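Local structure of mutT/nudix family protein (Listeria innocua, 3I9X) at residues A[102-107]-A[120-125]; A[27-32]-A[73-78]; A[47-52]-A[142-147]; A[32-37]-A[125-130]. The protein probably acts as a hydrolase of the Nudix family, this chain being the part of the longer protein that carries the Nudix domain. All coordinates share one frame; numbering follows the deposited sequence.

Contact 1 (A[102-107]-A[120-125])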
loop_
_atom_site.group_PDB
_atom_site.type_symbol
_atom_site.label_atom_id
_atom_site.label_comp_id
_atom_site.label_asym_id
_atom_site.label_seq_id
_atom_site.Cartn_x
_atom_site.Cartn_y
_atom_site.Cartn_z
ATOM N N ILE A 102 -3.503 -11.618 -1.279
ATOM C CA ILE A 102 -3.114 -11.057 -0.003
ATOM C C ILE A 102 -2.162 -9.842 -0.229
ATOM O O ILE A 102 -1.116 -9.968 -0.842
ATOM C CB ILE A 102 -2.411 -12.120 0.852
ATOM C CG1 ILE A 102 -3.279 -13.400 0.934
ATOM C CG2 ILE A 102 -1.971 -11.536 2.266
ATOM C CD1 ILE A 102 -4.745 -13.152 1.404
ATOM N N PRO A 103 -2.550 -8.651 0.241
ATOM C CA PRO A 103 -1.646 -7.493 0.042
ATOM C C PRO A 103 -0.450 -7.649 0.936
ATOM O O PRO A 103 -0.609 -8.107 2.074
ATOM C CB PRO A 103 -2.473 -6.288 0.476
ATOM C CG PRO A 103 -3.804 -6.816 1.028
ATOM C CD PRO A 103 -3.876 -8.297 0.785
ATOM N N PHE A 104 0.750 -7.362 0.454
ATOM C CA PHE A 104 1.859 -7.431 1.400
ATOM C C PHE A 104 2.746 -6.237 1.419
ATOM O O PHE A 104 3.583 -6.124 2.321
ATOM C CB PHE A 104 2.700 -8.719 1.274
ATOM C CG PHE A 104 3.530 -8.776 0.043
ATOM C CD1 PHE A 104 4.834 -8.372 0.068
ATOM C CD2 PHE A 104 3.007 -9.215 -1.131
ATOM C CE1 PHE A 104 5.584 -8.395 -1.056
ATOM C CE2 PHE A 104 3.807 -9.268 -2.303
ATOM C CZ PHE A 104 5.070 -8.864 -2.249
ATOM N N GLY A 105 2.632 -5.375 0.430
ATOM C CA GLY A 105 3.191 -4.033 0.615
ATOM C C GLY A 105 2.931 -3.030 -0.481
ATOM O O GLY A 105 2.088 -3.228 -1.378
ATOM N N VAL A 106 3.627 -1.918 -0.338
ATOM C CA VAL A 106 3.737 -0.900 -1.366
ATOM C C VAL A 106 5.247 -0.774 -1.631
ATOM O O VAL A 106 6.039 -0.831 -0.714
ATOM C CB VAL A 106 3.075 0.401 -0.903
ATOM C CG1 VAL A 106 3.135 1.418 -1.948
ATOM C CG2 VAL A 106 1.592 0.121 -0.576
ATOM N N PHE A 107 5.625 -0.692 -2.888
ATOM C CA PHE A 107 7.003 -0.493 -3.272
ATOM C C PHE A 107 7.004 0.828 -3.974
ATOM O O PHE A 107 6.416 0.956 -5.021
ATOM C CB PHE A 107 7.495 -1.664 -4.115
ATOM C CG PHE A 107 7.631 -2.885 -3.311
ATOM C CD1 PHE A 107 8.848 -3.206 -2.719
ATOM C CD2 PHE A 107 6.513 -3.616 -3.001
ATOM C CE1 PHE A 107 8.939 -4.322 -1.883
ATOM C CE2 PHE A 107 6.585 -4.720 -2.168
ATOM C CZ PHE A 107 7.798 -5.076 -1.623
ATOM N N SER A 120 4.170 0.712 -6.820
ATOM C CA SER A 120 3.654 -0.643 -6.924
ATOM C C SER A 120 2.916 -1.101 -5.675
ATOM O O SER A 120 3.468 -1.077 -4.604
ATOM C CB SER A 120 4.794 -1.626 -7.178
ATOM O OG SER A 120 4.367 -2.926 -6.837
ATOM N N ARG A 121 1.696 -1.582 -5.854
ATOM C CA ARG A 121 0.937 -2.269 -4.840
ATOM C C ARG A 121 1.139 -3.782 -5.038
ATOM O O ARG A 121 0.802 -4.363 -6.071
ATOM C CB ARG A 121 -0.532 -1.843 -4.954
ATOM C CG ARG A 121 -1.561 -2.442 -3.937
ATOM C CD ARG A 121 -1.034 -2.583 -2.623
ATOM N NE ARG A 121 -2.056 -2.697 -1.598
ATOM C CZ ARG A 121 -1.792 -2.918 -0.308
ATOM N NH1 ARG A 121 -0.543 -3.070 0.112
ATOM N NH2 ARG A 121 -2.792 -2.967 0.577
ATOM N N ALA A 122 1.733 -4.427 -4.055
ATOM C CA ALA A 122 2.126 -5.810 -4.223
ATOM C C ALA A 122 1.223 -6.779 -3.456
ATOM O O ALA A 122 0.812 -6.507 -2.323
ATOM C CB ALA A 122 3.536 -5.962 -3.833
ATOM N N PHE A 123 0.879 -7.872 -4.101
ATOM C CA PHE A 123 0.025 -8.885 -3.531
ATOM C C PHE A 123 0.732 -10.230 -3.671
ATOM O O PHE A 123 1.529 -10.404 -4.623
ATOM C CB PHE A 123 -1.280 -8.987 -4.321
ATOM C CG PHE A 123 -2.144 -7.725 -4.311
ATOM C CD1 PHE A 123 -3.213 -7.588 -3.405
ATOM C CD2 PHE A 123 -1.965 -6.742 -5.274
ATOM C CE1 PHE A 123 -4.030 -6.461 -3.404
ATOM C CE2 PHE A 123 -2.782 -5.603 -5.298
ATOM C CZ PHE A 123 -3.809 -5.456 -4.351
ATOM N N TYR A 124 0.438 -11.180 -2.783
ATOM C CA TYR A 124 0.731 -12.584 -3.091
ATOM C C TYR A 124 -0.500 -13.465 -3.164
ATOM O O TYR A 124 -1.530 -13.141 -2.619
ATOM C CB TYR A 124 1.700 -13.189 -2.101
ATOM C CG TYR A 124 1.220 -13.491 -0.681
ATOM C CD1 TYR A 124 0.539 -14.657 -0.378
ATOM C CD2 TYR A 124 1.568 -12.655 0.359
ATOM C CE1 TYR A 124 0.190 -14.961 0.945
ATOM C CE2 TYR A 124 1.213 -12.931 1.676
ATOM C CZ TYR A 124 0.530 -14.085 1.966
ATOM O OH TYR A 124 0.184 -14.327 3.285
ATOM N N ALA A 125 -0.361 -14.590 -3.834
ATOM C CA ALA A 125 -1.394 -15.616 -3.873
ATOM C C ALA A 125 -0.718 -16.982 -3.823
ATOM O O ALA A 125 0.413 -17.151 -4.320
ATOM C CB ALA A 125 -2.220 -15.489 -5.145
#
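Phe-104 and Gly-105 both face Ala-122, so the register of these antiparallel strands slips by one residue after Pro-103. Phe-104 N donates to Ala-122 O at 2.9 Å. Gly-105 N reaches Ala-122 O weakly, at 3.5 Å. The tight part begins here. Ala-122 CB stands over one face of the Phe-104 ring, 4.0 Å from its centroid, and meets Phe-107 CE2 at 3.7 Å; both rings also touch helix 161-177. Further along, exposed Ile-102 sets CB over the centre of the Tyr-124 ring, 10° off its normal.

Looser packing is confined to exposed Pro-103 and the partly exposed Arg-121 and Val-106; Phe-123, on their face, is buried against helix 82-94. Pro-103 lays CB above one face of the Arg-121 guanidinium, toward the rim, 3.3 Å from NH2. The arginine chain bends at chi2 (38°), and NH1 donates to Gly-105 O at 3.0 Å, with the oxygen in the guanidinium plane. Ala-122 N reaches the same oxygen from the opposite face of its carbonyl plane. Val-106 of the second subunit packs against Arg-121. Two residues, Phe-104 and Gly-105, set against the single Ala-122 make this a classic beta bulge, here within a hairpin of the Nudix-domain sheet.

Contact 2 (A[27-32]-A[73-78]); sequences GYTSDM and GGFVDE
Gly-73 opens the pairing with its CA 3.2 Å from Ser-30 O, and Asp-31 OD1 also approaches that CA. The two strands run antiparallel, their axes 165° apart, and Gly-73 faces Asp-31 in a non-hydrogen-bonded pair. Asp-31 OD2 accepts from Thr-29 OG1 above the carboxylate plane, and it also bonds Ser-120 of the neighbouring strand and a glycerol.

At Gly-74 the backbones exchange both bonds of a hydrogen-bonded pair: its N gives to Ser-30 O at 3.2 Å, and its O takes from Ser-30 N at 3.0 Å.

Phe-75 lies alongside Thr-29, both side chains pointing the same way. Thr-29 CG2 stands over one face of the ring, 3.9 Å from its centroid, with CD1 the nearest ring atom at 3.5 Å. The torsion that sets CG2 anti to the carbonyl carbon of Thr-29 also puts OG1 between N and C (chi1 65°).

Val-76 points toward the first strand. Its N donates to Tyr-28 O at 2.9 Å, its CB comes 3.7 Å from Tyr-28 CD2, and its CG2 reaches Ser-30 CB. A water accepts from Tyr-28 N and donates to Val-76 O, so it bridges the second pair of backbone atoms of these two residues. Tyr-28 OH bonds Asp-108 of the second subunit. Beyond, Asp-77 N bonds Glu-80 OE2. The run from Gly-74 to Glu-80 matches the opening GX5E of the Nudix box, a loop-helix-loop motif, here leading from the strand end toward helix 82-94.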
loop_
_atom_site.group_PDB
_atom_site.type_symbol
_atom_site.label_atom_id
_atom_site.label_comp_id
_atom_site.label_asym_id
_atom_site.label_seq_id
_atom_site.Cartn_x
_atom_site.Cartn_y
_atom_site.Cartn_z
ATOM N N GLY A 27 2.897 6.504 -12.615
ATOM C CA GLY A 27 2.202 5.223 -12.731
ATOM C C GLY A 27 1.930 4.546 -11.410
ATOM O O GLY A 27 2.619 4.764 -10.432
ATOM N N TYR A 28 0.905 3.712 -11.431
ATOM C CA TYR A 28 0.545 2.868 -10.333
ATOM C C TYR A 28 0.419 1.484 -10.900
ATOM O O TYR A 28 -0.358 1.288 -11.832
ATOM C CB TYR A 28 -0.825 3.336 -9.813
ATOM C CG TYR A 28 -1.340 2.672 -8.574
ATOM C CD1 TYR A 28 -0.486 2.341 -7.503
ATOM C CD2 TYR A 28 -2.710 2.463 -8.404
ATOM C CE1 TYR A 28 -0.988 1.782 -6.352
ATOM C CE2 TYR A 28 -3.212 1.904 -7.252
ATOM C CZ TYR A 28 -2.362 1.567 -6.214
ATOM O OH TYR A 28 -2.894 1.001 -5.048
ATOM N N THR A 29 1.125 0.520 -10.301
ATOM C CA THR A 29 1.034 -0.878 -10.713
ATOM C C THR A 29 0.560 -1.827 -9.601
ATOM O O THR A 29 0.649 -1.526 -8.415
ATOM C CB THR A 29 2.366 -1.406 -11.271
ATOM O OG1 THR A 29 3.331 -1.398 -10.231
ATOM C CG2 THR A 29 2.886 -0.519 -12.394
ATOM N N SER A 30 -0.013 -2.939 -10.044
ATOM C CA SER A 30 -0.443 -4.043 -9.218
ATOM C C SER A 30 0.450 -5.226 -9.576
ATOM O O SER A 30 0.373 -5.731 -10.695
ATOM C CB SER A 30 -1.876 -4.372 -9.570
ATOM O OG SER A 30 -2.491 -5.099 -8.541
ATOM N N ASP A 31 1.361 -5.593 -8.684
ATOM C CA ASP A 31 2.317 -6.694 -8.930
ATOM C C ASP A 31 2.035 -7.888 -8.023
ATOM O O ASP A 31 1.732 -7.722 -6.834
ATOM C CB ASP A 31 3.743 -6.165 -8.744
ATOM C CG ASP A 31 4.113 -5.142 -9.810
ATOM O OD1 ASP A 31 3.937 -5.486 -11.005
ATOM O OD2 ASP A 31 4.525 -4.001 -9.470
ATOM N N MET A 32 2.162 -9.083 -8.602
ATOM C CA MET A 32 1.699 -10.327 -8.001
ATOM C C MET A 32 2.806 -11.354 -7.791
ATOM O O MET A 32 3.406 -11.846 -8.747
ATOM C CB MET A 32 0.648 -10.972 -8.893
ATOM C CG MET A 32 -0.506 -9.984 -9.334
ATOM S SD MET A 32 -1.958 -10.841 -10.093
ATOM C CE MET A 32 -1.615 -12.427 -9.213
ATOM N N GLY A 73 2.226 -8.815 -13.450
ATOM C CA GLY A 73 1.505 -7.629 -13.006
ATOM C C GLY A 73 1.213 -6.701 -14.159
ATOM O O GLY A 73 1.451 -7.036 -15.315
ATOM N N GLY A 74 0.707 -5.518 -13.846
ATOM C CA GLY A 74 0.390 -4.523 -14.873
ATOM C C GLY A 74 0.016 -3.198 -14.253
ATOM O O GLY A 74 -0.093 -3.081 -13.004
ATOM N N PHE A 75 -0.186 -2.193 -15.122
ATOM C CA PHE A 75 -0.669 -0.867 -14.698
ATOM C C PHE A 75 -2.121 -0.891 -14.251
ATOM O O PHE A 75 -2.911 -1.602 -14.839
ATOM C CB PHE A 75 -0.413 0.160 -15.807
ATOM C CG PHE A 75 1.043 0.447 -15.984
ATOM C CD1 PHE A 75 1.683 1.342 -15.150
ATOM C CD2 PHE A 75 1.792 -0.244 -16.920
ATOM C CE1 PHE A 75 3.044 1.596 -15.273
ATOM C CE2 PHE A 75 3.160 -0.002 -17.046
ATOM C CZ PHE A 75 3.775 0.929 -16.236
ATOM N N VAL A 76 -2.432 -0.191 -13.146
ATOM C CA VAL A 76 -3.781 -0.014 -12.670
ATOM C C VAL A 76 -4.413 1.139 -13.490
ATOM O O VAL A 76 -3.756 2.120 -13.802
ATOM C CB VAL A 76 -3.853 0.332 -11.140
ATOM C CG1 VAL A 76 -5.324 0.612 -10.686
ATOM C CG2 VAL A 76 -3.222 -0.798 -10.257
ATOM N N ASP A 77 -5.675 0.953 -13.863
ATOM C CA ASP A 77 -6.453 1.926 -14.660
ATOM C C ASP A 77 -7.132 2.916 -13.720
ATOM O O ASP A 77 -7.587 2.550 -12.609
ATOM C CB ASP A 77 -7.562 1.190 -15.446
ATOM C CG ASP A 77 -8.258 2.085 -16.476
ATOM O OD1 ASP A 77 -7.644 2.296 -17.551
ATOM O OD2 ASP A 77 -9.401 2.543 -16.217
ATOM N N GLU A 78 -7.226 4.160 -14.184
ATOM C CA GLU A 78 -7.898 5.220 -13.444
ATOM C C GLU A 78 -9.188 4.767 -12.816
ATOM O O GLU A 78 -9.495 5.181 -11.704
ATOM C CB GLU A 78 -8.162 6.444 -14.340
ATOM C CG GLU A 78 -8.955 6.141 -15.613
ATOM C CD GLU A 78 -9.438 7.390 -16.333
ATOM O OE1 GLU A 78 -9.323 7.392 -17.596
ATOM O OE2 GLU A 78 -9.940 8.339 -15.645
HETATM O O HOH W 1 -0.920 3.655 -13.542
#

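Contact 3 (A[47-52]-A[142-147]); sequences HILLIK and AEIGLF
Ile-48 and Phe-147 form one of the hydrogen-bonded pairs of an antiparallel pairing whose strand axes come within 4.5 Å at 164°, with a second such pair at Leu-50 and Gly-145 and a closing bond from Lys-52 N to Glu-143 O at 2.7 Å. The side chains divide between two faces. On one, Leu-49 CD1 presses against Ile-144 CG2 at 3.6 Å, the two chains crossing at a slant. Leu-49 CG is anti to its backbone N (chi1 -162°), and the end of the side chain turns nearer the partner strand. Leu-146 CD1 reaches over the backbone of Ile-48 and meets His-47 CB at 3.8 Å. Helix 129-137 touches Ile-144 and Leu-146 from this face.

On the other face Leu-50 and Phe-147 cross at about a right angle, with Leu-50 CD1 4.0 Å from Phe-147 CD2. Gly-145, directly across from Leu-50, adds no side chain, and the Phe-147 ring lies on that side instead. The ring also meets Trp-69 edge to face, and Ala-152 of helix 149-152 touches Leu-50 and Phe-147.

The His-47 ring turns its edge to Leu-146 O, 3.9 Å from CD2, while ND1 is bonded to Thr-45 O. At the opposite end Ile-51 CG2 lies beside Glu-143 OE1, whose carboxylate is close to that of Asp-140, a like-charge approach that probably raises its proton affinity.

Every hydrogen bond across the two segments is backbone to backbone: main-chain bonds fix the register, while apolar side chains seat helices 129-137 and 149-152 on the two faces.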
loop_
_atom_site.group_PDB
_atom_site.type_symbol
_atom_site.label_atom_id
_atom_site.label_comp_id
_atom_site.label_asym_id
_atom_site.label_seq_id
_atom_site.Cartn_x
_atom_site.Cartn_y
_atom_site.Cartn_z
ATOM N N HIS A 47 7.243 -22.589 -4.765
ATOM C CA HIS A 47 7.651 -22.131 -6.101
ATOM C C HIS A 47 6.971 -20.823 -6.477
ATOM O O HIS A 47 5.834 -20.556 -6.043
ATOM C CB HIS A 47 7.267 -23.167 -7.163
ATOM C CG HIS A 47 8.124 -24.391 -7.175
ATOM N ND1 HIS A 47 8.302 -25.189 -6.063
ATOM C CD2 HIS A 47 8.865 -24.951 -8.168
ATOM C CE1 HIS A 47 9.106 -26.193 -6.378
ATOM N NE2 HIS A 47 9.458 -26.077 -7.649
ATOM N N ILE A 48 7.619 -20.053 -7.364
ATOM C CA ILE A 48 7.085 -18.801 -7.873
ATOM C C ILE A 48 7.061 -18.744 -9.407
ATOM O O ILE A 48 8.007 -19.212 -10.066
ATOM C CB ILE A 48 7.848 -17.612 -7.259
ATOM C CG1 ILE A 48 7.288 -16.312 -7.764
ATOM C CG2 ILE A 48 9.389 -17.689 -7.539
ATOM C CD1 ILE A 48 7.789 -15.078 -7.040
ATOM N N LEU A 49 5.965 -18.209 -9.972
ATOM C CA LEU A 49 5.880 -17.929 -11.401
ATOM C C LEU A 49 6.501 -16.572 -11.770
ATOM O O LEU A 49 6.116 -15.509 -11.263
ATOM C CB LEU A 49 4.448 -17.932 -11.911
ATOM C CG LEU A 49 4.333 -18.074 -13.429
ATOM C CD1 LEU A 49 4.553 -19.533 -13.903
ATOM C CD2 LEU A 49 2.948 -17.577 -13.986
ATOM N N LEU A 50 7.426 -16.596 -12.717
ATOM C CA LEU A 50 8.071 -15.370 -13.170
ATOM C C LEU A 50 8.140 -15.337 -14.675
ATOM O O LEU A 50 8.113 -16.381 -15.322
ATOM C CB LEU A 50 9.452 -15.259 -12.591
ATOM C CG LEU A 50 9.608 -15.176 -11.096
ATOM C CD1 LEU A 50 11.156 -15.322 -10.729
ATOM C CD2 LEU A 50 9.016 -13.902 -10.551
ATOM N N ILE A 51 8.220 -14.113 -15.201
ATOM C CA ILE A 51 8.117 -13.852 -16.610
ATOM C C ILE A 51 9.346 -13.026 -17.070
ATOM O O ILE A 51 9.636 -11.915 -16.579
ATOM C CB ILE A 51 6.826 -13.095 -16.921
ATOM C CG1 ILE A 51 5.586 -13.870 -16.388
ATOM C CG2 ILE A 51 6.704 -12.812 -18.431
ATOM C CD1 ILE A 51 4.266 -13.174 -16.696
ATOM N N LYS A 52 10.087 -13.573 -18.021
ATOM C CA LYS A 52 11.322 -12.872 -18.464
ATOM C C LYS A 52 10.920 -11.722 -19.362
ATOM O O LYS A 52 10.143 -11.907 -20.285
ATOM C CB LYS A 52 12.214 -13.832 -19.193
ATOM C CG LYS A 52 13.604 -13.321 -19.590
ATOM C CD LYS A 52 14.256 -14.363 -20.488
ATOM C CE LYS A 52 15.584 -14.852 -19.942
ATOM N NZ LYS A 52 15.981 -16.117 -20.624
ATOM N N ALA A 142 9.749 -20.408 -23.057
ATOM C CA ALA A 142 11.116 -19.841 -22.886
ATOM C C ALA A 142 11.120 -18.561 -22.012
ATOM O O ALA A 142 12.126 -18.204 -21.381
ATOM C CB ALA A 142 11.740 -19.545 -24.281
ATOM N N GLU A 143 9.949 -17.921 -22.006
ATOM C CA GLU A 143 9.651 -16.633 -21.442
ATOM C C GLU A 143 9.112 -16.768 -19.972
ATOM O O GLU A 143 9.247 -15.847 -19.174
ATOM C CB GLU A 143 8.552 -16.072 -22.364
ATOM C CG GLU A 143 8.296 -14.593 -22.373
ATOM C CD GLU A 143 6.899 -14.237 -22.982
ATOM O OE1 GLU A 143 6.167 -13.429 -22.357
ATOM O OE2 GLU A 143 6.535 -14.779 -24.067
ATOM N N ILE A 144 8.521 -17.927 -19.631
ATOM C CA ILE A 144 7.859 -18.147 -18.329
ATOM C C ILE A 144 8.419 -19.322 -17.575
ATOM O O ILE A 144 8.493 -20.406 -18.110
ATOM C CB ILE A 144 6.363 -18.412 -18.530
ATOM C CG1 ILE A 144 5.771 -17.271 -19.368
ATOM C CG2 ILE A 144 5.661 -18.584 -17.167
ATOM C CD1 ILE A 144 4.291 -17.321 -19.529
ATOM N N GLY A 145 8.797 -19.128 -16.312
ATOM C CA GLY A 145 9.278 -20.225 -15.495
ATOM C C GLY A 145 8.598 -20.335 -14.134
ATOM O O GLY A 145 8.163 -19.340 -13.547
ATOM N N LEU A 146 8.516 -21.568 -13.634
ATOM C CA LEU A 146 8.029 -21.836 -12.297
ATOM C C LEU A 146 9.219 -22.256 -11.471
ATOM O O LEU A 146 9.694 -23.387 -11.614
ATOM C CB LEU A 146 6.947 -22.900 -12.357
ATOM C CG LEU A 146 6.182 -23.247 -11.086
ATOM C CD1 LEU A 146 5.459 -22.020 -10.342
ATOM C CD2 LEU A 146 5.170 -24.353 -11.485
ATOM N N PHE A 147 9.723 -21.349 -10.630
ATOM C CA PHE A 147 11.002 -21.548 -9.941
ATOM C C PHE A 147 10.809 -21.851 -8.459
ATOM O O PHE A 147 10.023 -21.174 -7.787
ATOM C CB PHE A 147 11.916 -20.288 -10.026
ATOM C CG PHE A 147 12.345 -19.915 -11.427
ATOM C CD1 PHE A 147 13.502 -20.462 -11.990
ATOM C CD2 PHE A 147 11.592 -19.036 -12.187
ATOM C CE1 PHE A 147 13.886 -20.127 -13.284
ATOM C CE2 PHE A 147 11.978 -18.680 -13.467
ATOM C CZ PHE A 147 13.123 -19.230 -14.025
#

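Contact 4 (A[32-37]-A[125-130])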
loop_
_atom_site.group_PDB
_atom_site.type_symbol
_atom_site.label_atom_id
_atom_site.label_comp_id
_atom_site.label_asym_id
_atom_site.label_seq_id
_atom_site.Cartn_x
_atom_site.Cartn_y
_atom_site.Cartn_z
ATOM N N MET A 32 2.162 -9.083 -8.602
ATOM C CA MET A 32 1.699 -10.327 -8.001
ATOM C C MET A 32 2.806 -11.354 -7.791
ATOM O O MET A 32 3.406 -11.846 -8.747
ATOM C CB MET A 32 0.648 -10.972 -8.893
ATOM C CG MET A 32 -0.506 -9.984 -9.334
ATOM S SD MET A 32 -1.958 -10.841 -10.093
ATOM C CE MET A 32 -1.615 -12.427 -9.213
ATOM N N ILE A 33 3.064 -11.687 -6.542
ATOM C CA ILE A 33 3.885 -12.843 -6.204
ATOM C C ILE A 33 2.957 -14.055 -6.268
ATOM O O ILE A 33 2.110 -14.273 -5.384
ATOM C CB ILE A 33 4.480 -12.677 -4.855
ATOM C CG1 ILE A 33 5.439 -11.489 -4.879
ATOM C CG2 ILE A 33 5.203 -13.891 -4.393
ATOM C CD1 ILE A 33 6.659 -11.806 -5.575
ATOM N N LEU A 34 3.127 -14.836 -7.319
ATOM C CA LEU A 34 2.261 -15.967 -7.604
ATOM C C LEU A 34 2.924 -17.278 -7.270
ATOM O O LEU A 34 3.801 -17.743 -8.018
ATOM C CB LEU A 34 1.919 -15.956 -9.089
ATOM C CG LEU A 34 0.632 -16.542 -9.596
ATOM C CD1 LEU A 34 -0.446 -16.249 -8.565
ATOM C CD2 LEU A 34 0.267 -15.901 -10.979
ATOM N N THR A 35 2.505 -17.888 -6.170
ATOM C CA THR A 35 3.206 -19.066 -5.639
ATOM C C THR A 35 2.382 -20.334 -5.577
ATOM O O THR A 35 1.143 -20.299 -5.618
ATOM C CB THR A 35 3.765 -18.794 -4.259
ATOM O OG1 THR A 35 2.724 -18.782 -3.290
ATOM C CG2 THR A 35 4.515 -17.456 -4.213
ATOM N N THR A 36 3.090 -21.456 -5.508
ATOM C CA THR A 36 2.499 -22.772 -5.261
ATOM C C THR A 36 3.473 -23.602 -4.444
ATOM O O THR A 36 4.590 -23.172 -4.160
ATOM C CB THR A 36 2.109 -23.511 -6.529
ATOM O OG1 THR A 36 1.334 -24.669 -6.188
ATOM C CG2 THR A 36 3.313 -23.943 -7.322
ATOM N N VAL A 37 3.012 -24.758 -4.005
ATOM C CA VAL A 37 3.854 -25.686 -3.275
ATOM C C VAL A 37 3.869 -26.938 -4.131
ATOM O O VAL A 37 2.833 -27.367 -4.625
ATOM C CB VAL A 37 3.340 -25.949 -1.853
ATOM C CG1 VAL A 37 4.043 -27.187 -1.220
ATOM C CG2 VAL A 37 3.564 -24.729 -0.947
ATOM N N ALA A 125 -0.361 -14.590 -3.834
ATOM C CA ALA A 125 -1.394 -15.616 -3.873
ATOM C C ALA A 125 -0.718 -16.982 -3.823
ATOM O O ALA A 125 0.413 -17.151 -4.320
ATOM C CB ALA A 125 -2.220 -15.489 -5.145
ATOM N N ILE A 126 -1.421 -17.946 -3.225
ATOM C CA ILE A 126 -1.012 -19.342 -3.198
ATOM C C ILE A 126 -2.031 -20.162 -3.977
ATOM O O ILE A 126 -3.165 -20.304 -3.565
ATOM C CB ILE A 126 -0.862 -19.847 -1.779
ATOM C CG1 ILE A 126 0.181 -19.017 -1.048
ATOM C CG2 ILE A 126 -0.440 -21.345 -1.743
ATOM C CD1 ILE A 126 0.008 -19.036 0.429
ATOM N N VAL A 127 -1.643 -20.667 -5.140
ATOM C CA VAL A 127 -2.588 -21.340 -6.011
ATOM C C VAL A 127 -2.140 -22.784 -6.194
ATOM O O VAL A 127 -1.052 -23.140 -5.765
ATOM C CB VAL A 127 -2.745 -20.576 -7.323
ATOM C CG1 VAL A 127 -2.978 -19.081 -7.023
ATOM C CG2 VAL A 127 -1.513 -20.760 -8.213
ATOM N N PRO A 128 -3.024 -23.641 -6.735
ATOM C CA PRO A 128 -2.621 -25.000 -7.010
ATOM C C PRO A 128 -1.589 -25.010 -8.126
ATOM O O PRO A 128 -1.626 -24.156 -9.017
ATOM C CB PRO A 128 -3.938 -25.702 -7.431
ATOM C CG PRO A 128 -5.035 -24.871 -6.812
ATOM C CD PRO A 128 -4.472 -23.453 -6.975
ATOM N N PRO A 129 -0.678 -25.984 -8.083
ATOM C CA PRO A 129 0.474 -25.970 -8.983
ATOM C C PRO A 129 0.119 -26.106 -10.441
ATOM O O PRO A 129 0.887 -25.646 -11.283
ATOM C CB PRO A 129 1.333 -27.152 -8.501
ATOM C CG PRO A 129 0.436 -27.999 -7.695
ATOM C CD PRO A 129 -0.690 -27.154 -7.183
ATOM N N GLU A 130 -1.038 -26.694 -10.753
ATOM C CA GLU A 130 -1.326 -27.080 -12.130
ATOM C C GLU A 130 -1.493 -25.902 -13.101
ATOM O O GLU A 130 -0.969 -25.933 -14.188
ATOM C CB GLU A 130 -2.543 -28.035 -12.194
ATOM C CG GLU A 130 -2.275 -29.473 -11.606
ATOM C CD GLU A 130 -2.456 -29.584 -10.073
ATOM O OE1 GLU A 130 -3.036 -28.638 -9.446
ATOM O OE2 GLU A 130 -2.007 -30.638 -9.502
#
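Thr-35 and Ile-126 pair in parallel, as do Leu-34 and Ala-125, within the mixed sheet of the Nudix fold, where strand 27-40 meets the end of strand 118-126. The bonds alternate as a parallel register requires: Ala-125 N to Ile-33 O, Thr-35 N to Ala-125 O, and Val-127 N to Thr-35 O, each 2.9 Å.

Ala-125 O is held twice, since Thr-35 OG1 also donates to it, at 3.0 Å and tilted 29° from the carbonyl plane. That hydroxyl lies between the backbone N and carbonyl carbon of its own residue (chi1 74°), which brings it back over the shared acceptor; Ile-126 CG1 lies 3.4 Å from Thr-35 OG1. On the other side of the sheet Leu-34 CD1 rests on Ala-125 CB at 3.9 Å and on Val-127 CG1, while Leu-90 and Thr-94 of helix 82-94 touch the same leucine.

Thr-36 meets the chain where it turns into helix 129-137. Its CB comes 3.3 Å from Val-127 O and also nears Pro-129 CA. From there one branch, CG2, runs on to Pro-129 CA and CB. The other, OG1, is anti to the backbone N (chi1 -170°) and faces the turn; the Thr-36 and Pro-129 side chains cross at about a right angle. Pro-129 N is close to this oxygen but has no hydrogen to share, and the CD and CB of the same proline lie against it. Its bond goes to the carbonyl before the two prolines: Thr-36 OG1 donates to Val-127 O at 2.9 Å.

From the N terminus, strand 27-40 opens contact 2 with its first half and contact 4 with its second, the two sharing Met-32; strand 43-52 then opens contact 3. Contact 2 closes first, at 73-78, at the start of the Nudix box. Contact 1 follows in series, a local hairpin of 102-107 and 120-125 nested inside the loops of both contact 4 and contact 3. Contact 4 closes at 125-130, sharing Ala-125 with contact 1, and contact 3 closes last, at 142-147. Contacts 2, 3 and 4 cross pairwise. Contacts 2 and 4 pair strand 27-40 with strands 69-75 and 118-126, and contact 3 adds strand 144-148 to strand 43-52 of the same sheet.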